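PDB 3K49: mRNA-binding protein PUF3 from Saccharomyces cerevisiae, which binds the 3' untranslated regions of mRNAs encoding mitochondrial proteins, including COX17, whose decay it promotes by speeding deadenylation. Local coordinates for residues L72-F77 with M112-V117; F45-L50 with N79-K84; V153-I158 with G186-Q191. All coordinates share one frame; numbering follows the deposited sequence.

All three contacts join neighbouring Pumilio repeats of the PUM-HD RNA-binding domain, and all reach the bound RNA. Contact 1 (repeats 2 and 3) and contact 2 (repeats 1 and 2) interlock along the chain; their centres are about 12 Å apart, and Ser73 O packs 3.4 Å from Asn79 CB. They share nucleotide U9 of chain B, whose base lies between Arg116 of contact 1 and Tyr80 of contact 2. Contact 3 (repeats 4 and 5) has its centre about 20 Å from that of contact 1, which it meets through Cys115 and Val153, and about 27 Å from that of contact 2. The RNA runs against the protein: A10 lies at contact 2, A6 at contact 3.

Contact 1: residues L72-F77 with M112-V117; sequences LSNDVF and MYACRV. With nucleotides of chain B.
Tyr113 lays one face of its ring against the backbone of Val76: Val76 CA sits over the ring centre, 3.7 Å from the centroid and 13° off the normal, a CH-pi contact. Met112 CG covers the opposite face nearer the rim. At the edge, the backbone oxygen of Asn74 comes to 3.1 Å from Tyr113 CD1, while U9 of chain B brings its O2 obliquely to CD2. Tyr113 CG stands anti to its own carbonyl carbon (chi1 -59°), which turns the ring along the backbone of residues 74-76, and Val76 CG2 runs beside it to within 3.6 Å of Tyr113 OH.

The guanidinium of Arg116 is the second flat group. A8 of chain B covers one face, with C4 over its centre, and U9 of chain B covers the other, its C6 only 3.0 Å from Arg116 NH2. The same NH2 makes a weak hydrogen bond to U9 O4' (3.1 Å).

Deeper in, Ser73 CB lies 4.1 Å from Ala114 CB, and Ser73 OG packs on Val117 CG1 while bonding back to Ala69 O. The loop that carries Val76 is braced by an Asx turn, Asp75 OD2 taking the N-H of Phe77 at 2.7 Å; Gly78 N bonds to the same oxygen. Between 72-77 and 112-117 the contact is van der Waals packing; Ser73 O lies 3.0 Å from Ala114 N, too badly angled for a hydrogen bond. Arg116 meets the bases chiefly through their faces, so it probably contributes more to holding and spacing A8 and U9 than to telling one base from another.

Contact 2: residues F45-L50 with N79-K84; sequences FIQREL and NYVIQK. With nucleotides of chain B.
Gln47 and Tyr80 meet facing the RNA, the amide plane 18° from the ring plane and Gln47 NE2 3.1 Å from Tyr80 CB. Gln47 reads the Watson-Crick edge of A10 of chain B by hydrogen bonds: NE2 gives to N1, and OE1 takes the N6 amine at 3.0 Å (168°). CG anti to its carbonyl carbon and an extended chain carry the amide there. Ser43 OG also bonds to NE2, helping fix the amide. On U9 of chain B, Asn79 OD1 accepts from N3, ND2 gives to O2, and Gln83 NE2 reaches O4 at 3.0 Å. A water joins Lys84 NZ to Gln47 OE1, the latter link weak.

This is the side-by-side packing of RNA-binding helices in Pumilio repeats 1 and 2; the axes of segments 45-50 and 79-84 approach to 9.2 Å, their directions 10° apart.

Ring contacts come next: A10 C6 lies 3.3 Å above the centre of the Tyr80 ring, with Asn79 OD1 over the opposite face, and Tyr80 CE2 comes within 3.3 Å of U9 N3. An alanine in place of Tyr80 would probably leave a gap between A10 and U9.

Below, Ile46 CG2 meets Val81 CG1 at 4.0 Å and Leu50 CD1 meets Lys84 CB at 3.7 Å.

Contact 3: residues V153-I158 with G186-Q191; sequences VIQKAI and GCRVIQ. With nucleotides of chain B.
Gln155 reaches across to Arg188, its NE2 3.7 Å from Arg188 CB and its amide plane only 12° from the guanidinium plane. The amide holds the Hoogsteen edge of A7 of chain B with two bonds of 2.9 Å, both nearly straight, NE2 giving to N7 and OE1 taking the N6 amine. Arg188 lies between two bases: A7 N1 is over the centre of one face of the guanidinium, and A6 of chain B covers the other, C6 nearer the rim. A bend at chi2 (-68°) carries the Arg188 chain into this slot. Gln191 NE2 donates a hydrogen bond to N1 of A6 (3.3 Å), and Cys187 SG packs near its C2.

Behind these groups, Asn151 O takes a weak bond from Gln155 NE2, and Cys187 O a weak one from Gln191 NE2. Further back the axes of segments 153-158 and 186-191 run nearly parallel, 9.8 Å apart at closest. Val189 fills the space between them: its CG2 faces Ile154 CG2 at 4.2 Å and Gln155 CG, its CG1 Ile158 CD1. Ile145 and Met144 of helix 141-146 back this layer, and a salt bridge to Glu123 ties Lys156 to the preceding repeat.

With a donor set at N7 and an acceptor at N6, Gln155 suits adenine; a guanine in the same pose would probably bring its O6 against OE1 and lose one bond.

Contact 1: residues L72-F77 with M112-V117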
loop_
_atom_site.group_PDB
_atom_site.type_symbol
_atom_site.label_atom_id
_atom_site.label_comp_id
_atom_site.label_asym_id
_atom_site.label_seq_id
_atom_site.Cartn_x
_atom_site.Cartn_y
_atom_site.Cartn_z
ATOM N N LEU A 72 6.513 19.649 -20.944
ATOM C CA LEU A 72 7.492 19.180 -19.971
ATOM C C LEU A 72 6.873 18.210 -18.976
ATOM O O LEU A 72 7.505 17.219 -18.573
ATOM C CB LEU A 72 8.151 20.355 -19.242
ATOM C CG LEU A 72 9.000 21.226 -20.175
ATOM C CD1 LEU A 72 9.718 22.318 -19.401
ATOM C CD2 LEU A 72 9.982 20.351 -20.985
ATOM N N SER A 73 5.639 18.489 -18.573
ATOM C CA SER A 73 4.972 17.613 -17.612
ATOM C C SER A 73 4.885 16.198 -18.162
ATOM O O SER A 73 4.922 15.232 -17.397
ATOM C CB SER A 73 3.576 18.124 -17.254
ATOM O OG SER A 73 3.673 19.301 -16.478
ATOM N N ASN A 74 4.776 16.087 -19.487
ATOM C CA ASN A 74 4.672 14.795 -20.160
ATOM C C ASN A 74 6.020 14.158 -20.474
ATOM O O ASN A 74 6.091 12.993 -20.852
ATOM C CB ASN A 74 3.884 14.935 -21.463
ATOM C CG ASN A 74 2.441 15.332 -21.234
ATOM O OD1 ASN A 74 1.901 15.157 -20.141
ATOM N ND2 ASN A 74 1.803 15.867 -22.268
ATOM N N ASP A 75 7.095 14.919 -20.314
ATOM C CA ASP A 75 8.412 14.452 -20.740
ATOM C C ASP A 75 9.131 13.638 -19.674
ATOM O O ASP A 75 9.051 13.935 -18.488
ATOM C CB ASP A 75 9.275 15.623 -21.201
ATOM C CG ASP A 75 10.621 15.175 -21.766
ATOM O OD1 ASP A 75 10.811 15.199 -23.016
ATOM O OD2 ASP A 75 11.487 14.790 -20.949
ATOM N N VAL A 76 9.843 12.614 -20.117
ATOM C CA VAL A 76 10.542 11.686 -19.233
ATOM C C VAL A 76 11.528 12.353 -18.291
ATOM O O VAL A 76 11.767 11.865 -17.180
ATOM C CB VAL A 76 11.352 10.650 -20.037
ATOM C CG1 VAL A 76 12.443 11.343 -20.849
ATOM C CG2 VAL A 76 11.954 9.610 -19.108
ATOM N N PHE A 77 12.146 13.431 -18.744
ATOM C CA PHE A 77 13.160 14.086 -17.930
ATOM C C PHE A 77 12.661 15.428 -17.465
ATOM O O PHE A 77 13.059 15.895 -16.411
ATOM C CB PHE A 77 14.478 14.237 -18.684
ATOM C CG PHE A 77 15.070 12.934 -19.123
ATOM C CD1 PHE A 77 15.509 12.768 -20.434
ATOM C CD2 PHE A 77 15.168 11.865 -18.236
ATOM C CE1 PHE A 77 16.052 11.573 -20.844
ATOM C CE2 PHE A 77 15.709 10.662 -18.642
ATOM C CZ PHE A 77 16.150 10.516 -19.955
ATOM N N MET A 112 1.838 8.801 -18.268
ATOM C CA MET A 112 2.825 8.136 -17.416
ATOM C C MET A 112 3.690 9.128 -16.618
ATOM O O MET A 112 4.047 8.888 -15.461
ATOM C CB MET A 112 3.710 7.245 -18.282
ATOM C CG MET A 112 4.800 6.490 -17.540
ATOM S SD MET A 112 5.902 5.647 -18.699
ATOM C CE MET A 112 7.028 4.831 -17.569
ATOM N N TYR A 113 4.034 10.249 -17.230
ATOM C CA TYR A 113 4.905 11.213 -16.556
ATOM C C TYR A 113 4.171 12.358 -15.894
ATOM O O TYR A 113 4.466 12.688 -14.740
ATOM C CB TYR A 113 5.971 11.731 -17.510
ATOM C CG TYR A 113 6.817 10.601 -18.030
ATOM C CD1 TYR A 113 6.987 10.403 -19.396
ATOM C CD2 TYR A 113 7.419 9.702 -17.145
ATOM C CE1 TYR A 113 7.763 9.355 -19.877
ATOM C CE2 TYR A 113 8.181 8.649 -17.609
ATOM C CZ TYR A 113 8.347 8.481 -18.985
ATOM O OH TYR A 113 9.102 7.446 -19.478
ATOM N N ALA A 114 3.212 12.942 -16.610
ATOM C CA ALA A 114 2.406 14.039 -16.079
ATOM C C ALA A 114 1.639 13.664 -14.810
ATOM O O ALA A 114 1.398 14.520 -13.965
ATOM C CB ALA A 114 1.461 14.591 -17.126
ATOM N N CYS A 115 1.277 12.394 -14.651
ATOM C CA CYS A 115 0.590 12.003 -13.409
ATOM C C CYS A 115 1.502 12.216 -12.212
ATOM O O CYS A 115 1.024 12.519 -11.124
ATOM C CB CYS A 115 0.084 10.553 -13.437
ATOM S SG CYS A 115 1.412 9.371 -13.247
ATOM N N ARG A 116 2.814 12.091 -12.413
ATOM C CA ARG A 116 3.771 12.335 -11.335
ATOM C C ARG A 116 3.792 13.814 -10.947
ATOM O O ARG A 116 3.968 14.155 -9.782
ATOM C CB ARG A 116 5.164 11.889 -11.725
ATOM C CG ARG A 116 5.238 10.497 -12.234
ATOM C CD ARG A 116 4.975 9.491 -11.148
ATOM N NE ARG A 116 5.716 8.264 -11.408
ATOM C CZ ARG A 116 6.247 7.494 -10.465
ATOM N NH1 ARG A 116 6.121 7.831 -9.189
ATOM N NH2 ARG A 116 6.914 6.391 -10.796
ATOM N N VAL A 117 3.583 14.675 -11.936
ATOM C CA VAL A 117 3.521 16.106 -11.704
ATOM C C VAL A 117 2.252 16.467 -10.959
ATOM O O VAL A 117 2.277 17.295 -10.037
ATOM C CB VAL A 117 3.572 16.892 -13.046
ATOM C CG1 VAL A 117 3.244 18.354 -12.834
ATOM C CG2 VAL A 117 4.938 16.741 -13.687
ATOM P P A B 8 2.183 -1.360 -11.926
ATOM O OP1 A B 8 1.009 -1.926 -12.612
ATOM O OP2 A B 8 3.442 -2.136 -11.836
ATOM O "O5'" A B 8 2.540 0.048 -12.601
ATOM C "C5'" A B 8 3.483 0.919 -11.991
ATOM C "C4'" A B 8 3.613 2.195 -12.793
ATOM O "O4'" A B 8 2.655 3.159 -12.314
ATOM C "C3'" A B 8 4.948 2.906 -12.649
ATOM O "O3'" A B 8 5.865 2.345 -13.573
ATOM C "C2'" A B 8 4.598 4.347 -13.026
ATOM O "O2'" A B 8 4.596 4.594 -14.416
ATOM C "C1'" A B 8 3.146 4.460 -12.554
ATOM N N9 A B 8 2.950 5.285 -11.358
ATOM C C8 A B 8 2.179 6.413 -11.285
ATOM N N7 A B 8 2.179 6.987 -10.103
ATOM C C5 A B 8 3.010 6.182 -9.348
ATOM C C6 A B 8 3.422 6.250 -8.007
ATOM N N6 A B 8 3.033 7.211 -7.174
ATOM N N1 A B 8 4.253 5.284 -7.553
ATOM C C2 A B 8 4.636 4.318 -8.399
ATOM N N3 A B 8 4.315 4.147 -9.684
ATOM C C4 A B 8 3.490 5.121 -10.102
ATOM P P U B 9 7.427 2.264 -13.232
ATOM O OP1 U B 9 8.137 1.760 -14.436
ATOM O OP2 U B 9 7.584 1.567 -11.939
ATOM O "O5'" U B 9 7.855 3.784 -13.009
ATOM C "C5'" U B 9 9.222 4.130 -12.836
ATOM C "C4'" U B 9 9.532 5.327 -13.697
ATOM O "O4'" U B 9 8.791 6.456 -13.211
ATOM C "C3'" U B 9 10.959 5.832 -13.684
ATOM O "O3'" U B 9 11.694 5.065 -14.622
ATOM C "C2'" U B 9 10.802 7.276 -14.167
ATOM O "O2'" U B 9 10.947 7.375 -15.573
ATOM C "C1'" U B 9 9.361 7.624 -13.757
ATOM N N1 U B 9 9.218 8.712 -12.764
ATOM C C2 U B 9 9.196 10.008 -13.217
ATOM O O2 U B 9 9.276 10.294 -14.400
ATOM N N3 U B 9 9.058 10.964 -12.235
ATOM C C4 U B 9 8.932 10.743 -10.877
ATOM O O4 U B 9 8.877 11.692 -10.103
ATOM C C5 U B 9 8.946 9.363 -10.492
ATOM C C6 U B 9 9.089 8.423 -11.421
#

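Contact 2: residues F45-L50 with N79-K84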
loop_
_atom_site.group_PDB
_atom_site.type_symbol
_atom_site.label_atom_id
_atom_site.label_comp_id
_atom_site.label_asym_id
_atom_site.label_seq_id
_atom_site.Cartn_x
_atom_site.Cartn_y
_atom_site.Cartn_z
ATOM N N PHE A 45 20.642 18.730 -13.561
ATOM C CA PHE A 45 21.284 20.002 -13.283
ATOM C C PHE A 45 20.250 21.031 -12.822
ATOM O O PHE A 45 20.421 21.644 -11.770
ATOM C CB PHE A 45 22.031 20.502 -14.525
ATOM C CG PHE A 45 22.481 21.946 -14.440
ATOM C CD1 PHE A 45 23.619 22.296 -13.716
ATOM C CD2 PHE A 45 21.782 22.947 -15.101
ATOM C CE1 PHE A 45 24.050 23.614 -13.650
ATOM C CE2 PHE A 45 22.205 24.276 -15.030
ATOM C CZ PHE A 45 23.344 24.606 -14.312
ATOM N N ILE A 46 19.184 21.224 -13.602
ATOM C CA ILE A 46 18.226 22.273 -13.274
ATOM C C ILE A 46 17.540 21.965 -11.950
ATOM O O ILE A 46 17.308 22.859 -11.128
ATOM C CB ILE A 46 17.168 22.480 -14.356
ATOM C CG1 ILE A 46 17.768 23.186 -15.566
ATOM C CG2 ILE A 46 16.016 23.333 -13.818
ATOM C CD1 ILE A 46 16.768 23.397 -16.712
ATOM N N GLN A 47 17.235 20.693 -11.737
ATOM C CA GLN A 47 16.591 20.277 -10.498
ATOM C C GLN A 47 17.423 20.704 -9.294
ATOM O O GLN A 47 16.903 21.179 -8.293
ATOM C CB GLN A 47 16.379 18.758 -10.481
ATOM C CG GLN A 47 15.257 18.263 -11.396
ATOM C CD GLN A 47 15.399 16.792 -11.706
ATOM O OE1 GLN A 47 15.501 15.970 -10.802
ATOM N NE2 GLN A 47 15.417 16.450 -12.996
ATOM N N ARG A 48 18.726 20.509 -9.419
ATOM C CA ARG A 48 19.680 20.751 -8.360
ATOM C C ARG A 48 19.789 22.263 -8.089
ATOM O O ARG A 48 19.749 22.706 -6.942
ATOM C CB ARG A 48 21.018 20.163 -8.800
ATOM C CG ARG A 48 22.104 20.088 -7.759
ATOM C CD ARG A 48 23.403 19.708 -8.454
ATOM N NE ARG A 48 23.177 18.660 -9.451
ATOM C CZ ARG A 48 23.894 18.503 -10.564
ATOM N NH1 ARG A 48 24.886 19.338 -10.846
ATOM N NH2 ARG A 48 23.609 17.517 -11.409
ATOM N N GLU A 49 19.908 23.051 -9.150
ATOM C CA GLU A 49 19.980 24.502 -9.016
ATOM C C GLU A 49 18.699 25.106 -8.446
ATOM O O GLU A 49 18.760 26.097 -7.723
ATOM C CB GLU A 49 20.304 25.161 -10.358
ATOM C CG GLU A 49 21.687 24.818 -10.890
ATOM C CD GLU A 49 22.775 25.080 -9.859
ATOM O OE1 GLU A 49 23.037 26.269 -9.562
ATOM O OE2 GLU A 49 23.361 24.098 -9.342
ATOM N N LEU A 50 17.547 24.522 -8.772
ATOM C CA LEU A 50 16.271 25.089 -8.328
ATOM C C LEU A 50 16.094 24.999 -6.804
ATOM O O LEU A 50 15.354 25.773 -6.199
ATOM C CB LEU A 50 15.091 24.421 -9.038
ATOM C CG LEU A 50 14.861 24.766 -10.506
ATOM C CD1 LEU A 50 13.672 23.962 -11.070
ATOM C CD2 LEU A 50 14.638 26.256 -10.663
ATOM N N ASN A 79 9.722 16.195 -16.444
ATOM C CA ASN A 79 8.617 16.202 -15.507
ATOM C C ASN A 79 9.137 16.529 -14.118
ATOM O O ASN A 79 8.419 17.135 -13.336
ATOM C CB ASN A 79 7.759 14.911 -15.550
ATOM C CG ASN A 79 8.432 13.736 -14.877
ATOM O OD1 ASN A 79 8.206 13.465 -13.694
ATOM N ND2 ASN A 79 9.292 13.053 -15.613
ATOM N N TYR A 80 10.392 16.178 -13.832
ATOM C CA TYR A 80 11.026 16.556 -12.551
ATOM C C TYR A 80 11.204 18.069 -12.366
ATOM O O TYR A 80 11.127 18.583 -11.252
ATOM C CB TYR A 80 12.387 15.896 -12.388
ATOM C CG TYR A 80 12.358 14.417 -12.502
ATOM C CD1 TYR A 80 12.644 13.797 -13.707
ATOM C CD2 TYR A 80 12.034 13.624 -11.408
ATOM C CE1 TYR A 80 12.609 12.417 -13.830
ATOM C CE2 TYR A 80 11.988 12.228 -11.521
ATOM C CZ TYR A 80 12.281 11.634 -12.737
ATOM O OH TYR A 80 12.245 10.265 -12.869
ATOM N N VAL A 81 11.444 18.777 -13.461
ATOM C CA VAL A 81 11.656 20.210 -13.392
ATOM C C VAL A 81 10.366 20.930 -13.072
ATOM O O VAL A 81 10.366 21.900 -12.309
ATOM C CB VAL A 81 12.248 20.744 -14.685
ATOM C CG1 VAL A 81 12.277 22.271 -14.668
ATOM C CG2 VAL A 81 13.643 20.197 -14.839
ATOM N N ILE A 82 9.265 20.443 -13.644
ATOM C CA ILE A 82 7.951 20.966 -13.283
ATOM C C ILE A 82 7.632 20.714 -11.800
ATOM O O ILE A 82 7.159 21.611 -11.097
ATOM C CB ILE A 82 6.857 20.408 -14.185
ATOM C CG1 ILE A 82 7.268 20.617 -15.632
ATOM C CG2 ILE A 82 5.550 21.123 -13.906
ATOM C CD1 ILE A 82 7.752 22.041 -15.874
ATOM N N GLN A 83 7.917 19.508 -11.325
ATOM C CA GLN A 83 7.723 19.171 -9.921
ATOM C C GLN A 83 8.502 20.101 -8.999
ATOM O O GLN A 83 7.994 20.502 -7.932
ATOM C CB GLN A 83 8.150 17.735 -9.655
ATOM C CG GLN A 83 7.315 16.689 -10.388
ATOM C CD GLN A 83 7.687 15.274 -9.970
ATOM O OE1 GLN A 83 7.703 14.935 -8.771
ATOM N NE2 GLN A 83 8.019 14.451 -10.948
ATOM N N LYS A 84 9.736 20.440 -9.388
ATOM C CA LYS A 84 10.556 21.295 -8.528
ATOM C C LYS A 84 9.958 22.678 -8.429
ATOM O O LYS A 84 10.143 23.363 -7.440
ATOM C CB LYS A 84 12.014 21.383 -8.976
ATOM C CG LYS A 84 12.829 20.135 -8.727
ATOM C CD LYS A 84 13.043 19.901 -7.261
ATOM C CE LYS A 84 13.338 18.436 -7.022
ATOM N NZ LYS A 84 12.406 17.568 -7.821
ATOM P P A B 10 13.162 4.544 -14.262
ATOM O OP1 A B 10 13.395 3.365 -15.125
ATOM O OP2 A B 10 13.288 4.426 -12.787
ATOM O "O5'" A B 10 14.112 5.734 -14.747
ATOM C "C5'" A B 10 13.955 6.285 -16.050
ATOM C "C4'" A B 10 15.170 7.101 -16.439
ATOM O "O4'" A B 10 15.065 8.413 -15.820
ATOM C "C3'" A B 10 16.534 6.542 -16.034
ATOM O "O3'" A B 10 17.513 6.978 -16.974
ATOM C "C2'" A B 10 16.804 7.286 -14.736
ATOM O "O2'" A B 10 18.183 7.382 -14.433
ATOM C "C1'" A B 10 16.230 8.666 -15.077
ATOM N N9 A B 10 15.895 9.481 -13.910
ATOM C C8 A B 10 15.483 9.056 -12.671
ATOM N N7 A B 10 15.304 10.030 -11.811
ATOM C C5 A B 10 15.605 11.175 -12.534
ATOM C C6 A B 10 15.613 12.542 -12.190
ATOM N N6 A B 10 15.270 12.997 -10.985
ATOM N N1 A B 10 15.976 13.428 -13.140
ATOM C C2 A B 10 16.296 12.973 -14.359
ATOM N N3 A B 10 16.317 11.720 -14.805
ATOM C C4 A B 10 15.960 10.857 -13.833
ATOM P P U B 9 7.427 2.264 -13.232
ATOM O OP1 U B 9 8.137 1.760 -14.436
ATOM O OP2 U B 9 7.584 1.567 -11.939
ATOM O "O5'" U B 9 7.855 3.784 -13.009
ATOM C "C5'" U B 9 9.222 4.130 -12.836
ATOM C "C4'" U B 9 9.532 5.327 -13.697
ATOM O "O4'" U B 9 8.791 6.456 -13.211
ATOM C "C3'" U B 9 10.959 5.832 -13.684
ATOM O "O3'" U B 9 11.694 5.065 -14.622
ATOM C "C2'" U B 9 10.802 7.276 -14.167
ATOM O "O2'" U B 9 10.947 7.375 -15.573
ATOM C "C1'" U B 9 9.361 7.624 -13.757
ATOM N N1 U B 9 9.218 8.712 -12.764
ATOM C C2 U B 9 9.196 10.008 -13.217
ATOM O O2 U B 9 9.276 10.294 -14.400
ATOM N N3 U B 9 9.058 10.964 -12.235
ATOM C C4 U B 9 8.932 10.743 -10.877
ATOM O O4 U B 9 8.877 11.692 -10.103
ATOM C C5 U B 9 8.946 9.363 -10.492
ATOM C C6 U B 9 9.089 8.423 -11.421
HETATM O O HOH W 1 14.408 15.493 -7.626
#

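Contact 3: residues V153-I158 with G186-Q191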
loop_
_atom_site.group_PDB
_atom_site.type_symbol
_atom_site.label_atom_id
_atom_site.label_comp_id
_atom_site.label_asym_id
_atom_site.label_seq_id
_atom_site.Cartn_x
_atom_site.Cartn_y
_atom_site.Cartn_z
ATOM N N VAL A 153 -3.302 8.946 -8.573
ATOM C CA VAL A 153 -3.811 10.305 -8.438
ATOM C C VAL A 153 -5.002 10.307 -7.507
ATOM O O VAL A 153 -5.120 11.197 -6.650
ATOM C CB VAL A 153 -4.268 10.823 -9.787
ATOM C CG1 VAL A 153 -4.927 12.178 -9.639
ATOM C CG2 VAL A 153 -3.107 10.840 -10.755
ATOM N N ILE A 154 -5.885 9.317 -7.708
ATOM C CA ILE A 154 -7.018 9.062 -6.827
ATOM C C ILE A 154 -6.581 8.897 -5.370
ATOM O O ILE A 154 -7.122 9.560 -4.496
ATOM C CB ILE A 154 -7.816 7.805 -7.247
ATOM C CG1 ILE A 154 -8.437 8.017 -8.629
ATOM C CG2 ILE A 154 -8.910 7.506 -6.189
ATOM C CD1 ILE A 154 -9.270 9.305 -8.729
ATOM N N GLN A 155 -5.608 8.017 -5.126
ATOM C CA GLN A 155 -5.087 7.775 -3.781
ATOM C C GLN A 155 -4.527 9.079 -3.184
ATOM O O GLN A 155 -4.799 9.435 -2.037
ATOM C CB GLN A 155 -3.980 6.712 -3.822
ATOM C CG GLN A 155 -4.448 5.265 -3.935
ATOM C CD GLN A 155 -3.283 4.299 -4.150
ATOM O OE1 GLN A 155 -2.448 4.123 -3.267
ATOM N NE2 GLN A 155 -3.228 3.666 -5.324
ATOM N N LYS A 156 -3.738 9.784 -3.983
ATOM C CA LYS A 156 -3.168 11.052 -3.576
ATOM C C LYS A 156 -4.269 12.049 -3.198
ATOM O O LYS A 156 -4.186 12.742 -2.167
ATOM C CB LYS A 156 -2.286 11.606 -4.702
ATOM C CG LYS A 156 -1.537 12.882 -4.326
ATOM C CD LYS A 156 -0.686 12.712 -3.067
ATOM C CE LYS A 156 0.502 11.822 -3.355
ATOM N NZ LYS A 156 1.550 11.925 -2.318
ATOM N N ALA A 157 -5.302 12.118 -4.035
ATOM C CA ALA A 157 -6.456 12.968 -3.746
ATOM C C ALA A 157 -7.117 12.592 -2.409
ATOM O O ALA A 157 -7.455 13.462 -1.591
ATOM C CB ALA A 157 -7.456 12.926 -4.873
ATOM N N ILE A 158 -7.282 11.302 -2.160
ATOM C CA ILE A 158 -7.845 10.887 -0.868
ATOM C C ILE A 158 -6.956 11.279 0.330
ATOM O O ILE A 158 -7.455 11.612 1.403
ATOM C CB ILE A 158 -8.134 9.369 -0.828
ATOM C CG1 ILE A 158 -9.209 9.011 -1.852
ATOM C CG2 ILE A 158 -8.557 8.943 0.565
ATOM C CD1 ILE A 158 -9.212 7.596 -2.227
ATOM N N GLY A 186 -7.696 -1.478 -7.082
ATOM C CA GLY A 186 -8.914 -1.281 -6.324
ATOM C C GLY A 186 -8.726 -1.500 -4.836
ATOM O O GLY A 186 -9.402 -0.867 -4.030
ATOM N N CYS A 187 -7.815 -2.393 -4.458
ATOM C CA CYS A 187 -7.653 -2.706 -3.052
ATOM C C CYS A 187 -6.860 -1.613 -2.326
ATOM O O CYS A 187 -7.067 -1.363 -1.134
ATOM C CB CYS A 187 -7.056 -4.103 -2.840
ATOM S SG CYS A 187 -5.370 -4.364 -3.379
ATOM N N ARG A 188 -5.968 -0.953 -3.051
ATOM C CA ARG A 188 -5.238 0.193 -2.517
ATOM C C ARG A 188 -6.188 1.353 -2.221
ATOM O O ARG A 188 -6.154 1.944 -1.136
ATOM C CB ARG A 188 -4.149 0.640 -3.502
ATOM C CG ARG A 188 -3.088 -0.419 -3.731
ATOM C CD ARG A 188 -2.210 -0.673 -2.481
ATOM N NE ARG A 188 -1.003 -1.392 -2.876
ATOM C CZ ARG A 188 0.058 -1.607 -2.102
ATOM N NH1 ARG A 188 0.081 -1.170 -0.853
ATOM N NH2 ARG A 188 1.107 -2.265 -2.593
ATOM N N VAL A 189 -7.027 1.680 -3.199
ATOM C CA VAL A 189 -8.034 2.721 -3.027
ATOM C C VAL A 189 -8.968 2.384 -1.872
ATOM O O VAL A 189 -9.209 3.220 -1.000
ATOM C CB VAL A 189 -8.840 2.948 -4.315
ATOM C CG1 VAL A 189 -10.023 3.846 -4.059
ATOM C CG2 VAL A 189 -7.943 3.540 -5.384
ATOM N N ILE A 190 -9.466 1.152 -1.852
ATOM C CA ILE A 190 -10.342 0.710 -0.785
ATOM C C ILE A 190 -9.645 0.907 0.565
ATOM O O ILE A 190 -10.224 1.447 1.505
ATOM C CB ILE A 190 -10.754 -0.770 -0.961
ATOM C CG1 ILE A 190 -11.619 -0.935 -2.212
ATOM C CG2 ILE A 190 -11.462 -1.273 0.296
ATOM C CD1 ILE A 190 -12.689 0.125 -2.329
ATOM N N GLN A 191 -8.394 0.479 0.651
ATOM C CA GLN A 191 -7.632 0.679 1.866
ATOM C C GLN A 191 -7.548 2.169 2.262
ATOM O O GLN A 191 -7.604 2.502 3.451
ATOM C CB GLN A 191 -6.250 0.025 1.741
ATOM C CG GLN A 191 -6.334 -1.506 1.764
ATOM C CD GLN A 191 -4.998 -2.211 1.550
ATOM O OE1 GLN A 191 -4.051 -2.045 2.320
ATOM N NE2 GLN A 191 -4.936 -3.034 0.510
ATOM P P A B 6 4.698 -9.577 -3.750
ATOM O OP1 A B 6 5.651 -9.658 -4.884
ATOM O OP2 A B 6 5.182 -9.119 -2.423
ATOM O "O5'" A B 6 3.497 -8.617 -4.179
ATOM C "C5'" A B 6 2.636 -8.971 -5.249
ATOM C "C4'" A B 6 1.539 -7.931 -5.405
ATOM O "O4'" A B 6 0.736 -7.855 -4.198
ATOM C "C3'" A B 6 1.984 -6.485 -5.600
ATOM O "O3'" A B 6 2.408 -6.260 -6.943
ATOM C "C2'" A B 6 0.695 -5.733 -5.279
ATOM O "O2'" A B 6 -0.234 -5.761 -6.344
ATOM C "C1'" A B 6 0.134 -6.564 -4.135
ATOM N N9 A B 6 0.379 -6.007 -2.810
ATOM C C8 A B 6 1.524 -6.094 -2.052
ATOM N N7 A B 6 1.424 -5.510 -0.879
ATOM C C5 A B 6 0.128 -5.003 -0.873
ATOM C C6 A B 6 -0.601 -4.279 0.097
ATOM N N6 A B 6 -0.091 -3.923 1.282
ATOM N N1 A B 6 -1.870 -3.934 -0.198
ATOM C C2 A B 6 -2.362 -4.288 -1.397
ATOM N N3 A B 6 -1.774 -4.959 -2.393
ATOM C C4 A B 6 -0.518 -5.292 -2.058
ATOM P P A B 7 3.510 -5.135 -7.260
ATOM O OP1 A B 7 4.096 -5.436 -8.588
ATOM O OP2 A B 7 4.393 -5.021 -6.076
ATOM O "O5'" A B 7 2.646 -3.796 -7.404
ATOM C "C5'" A B 7 1.444 -3.833 -8.154
ATOM C "C4'" A B 7 1.074 -2.459 -8.691
ATOM O "O4'" A B 7 0.431 -1.682 -7.655
ATOM C "C3'" A B 7 2.149 -1.547 -9.287
ATOM O "O3'" A B 7 1.601 -0.987 -10.473
ATOM C "C2'" A B 7 2.208 -0.413 -8.264
ATOM O "O2'" A B 7 2.647 0.845 -8.780
ATOM C "C1'" A B 7 0.728 -0.339 -7.912
ATOM N N9 A B 7 0.333 0.474 -6.767
ATOM C C8 A B 7 -0.743 1.317 -6.730
ATOM N N7 A B 7 -0.881 1.949 -5.591
ATOM C C5 A B 7 0.174 1.485 -4.829
ATOM C C6 A B 7 0.578 1.776 -3.521
ATOM N N6 A B 7 -0.086 2.618 -2.730
ATOM N N1 A B 7 1.686 1.153 -3.055
ATOM C C2 A B 7 2.328 0.280 -3.857
ATOM N N3 A B 7 2.029 -0.091 -5.102
ATOM C C4 A B 7 0.932 0.564 -5.532
#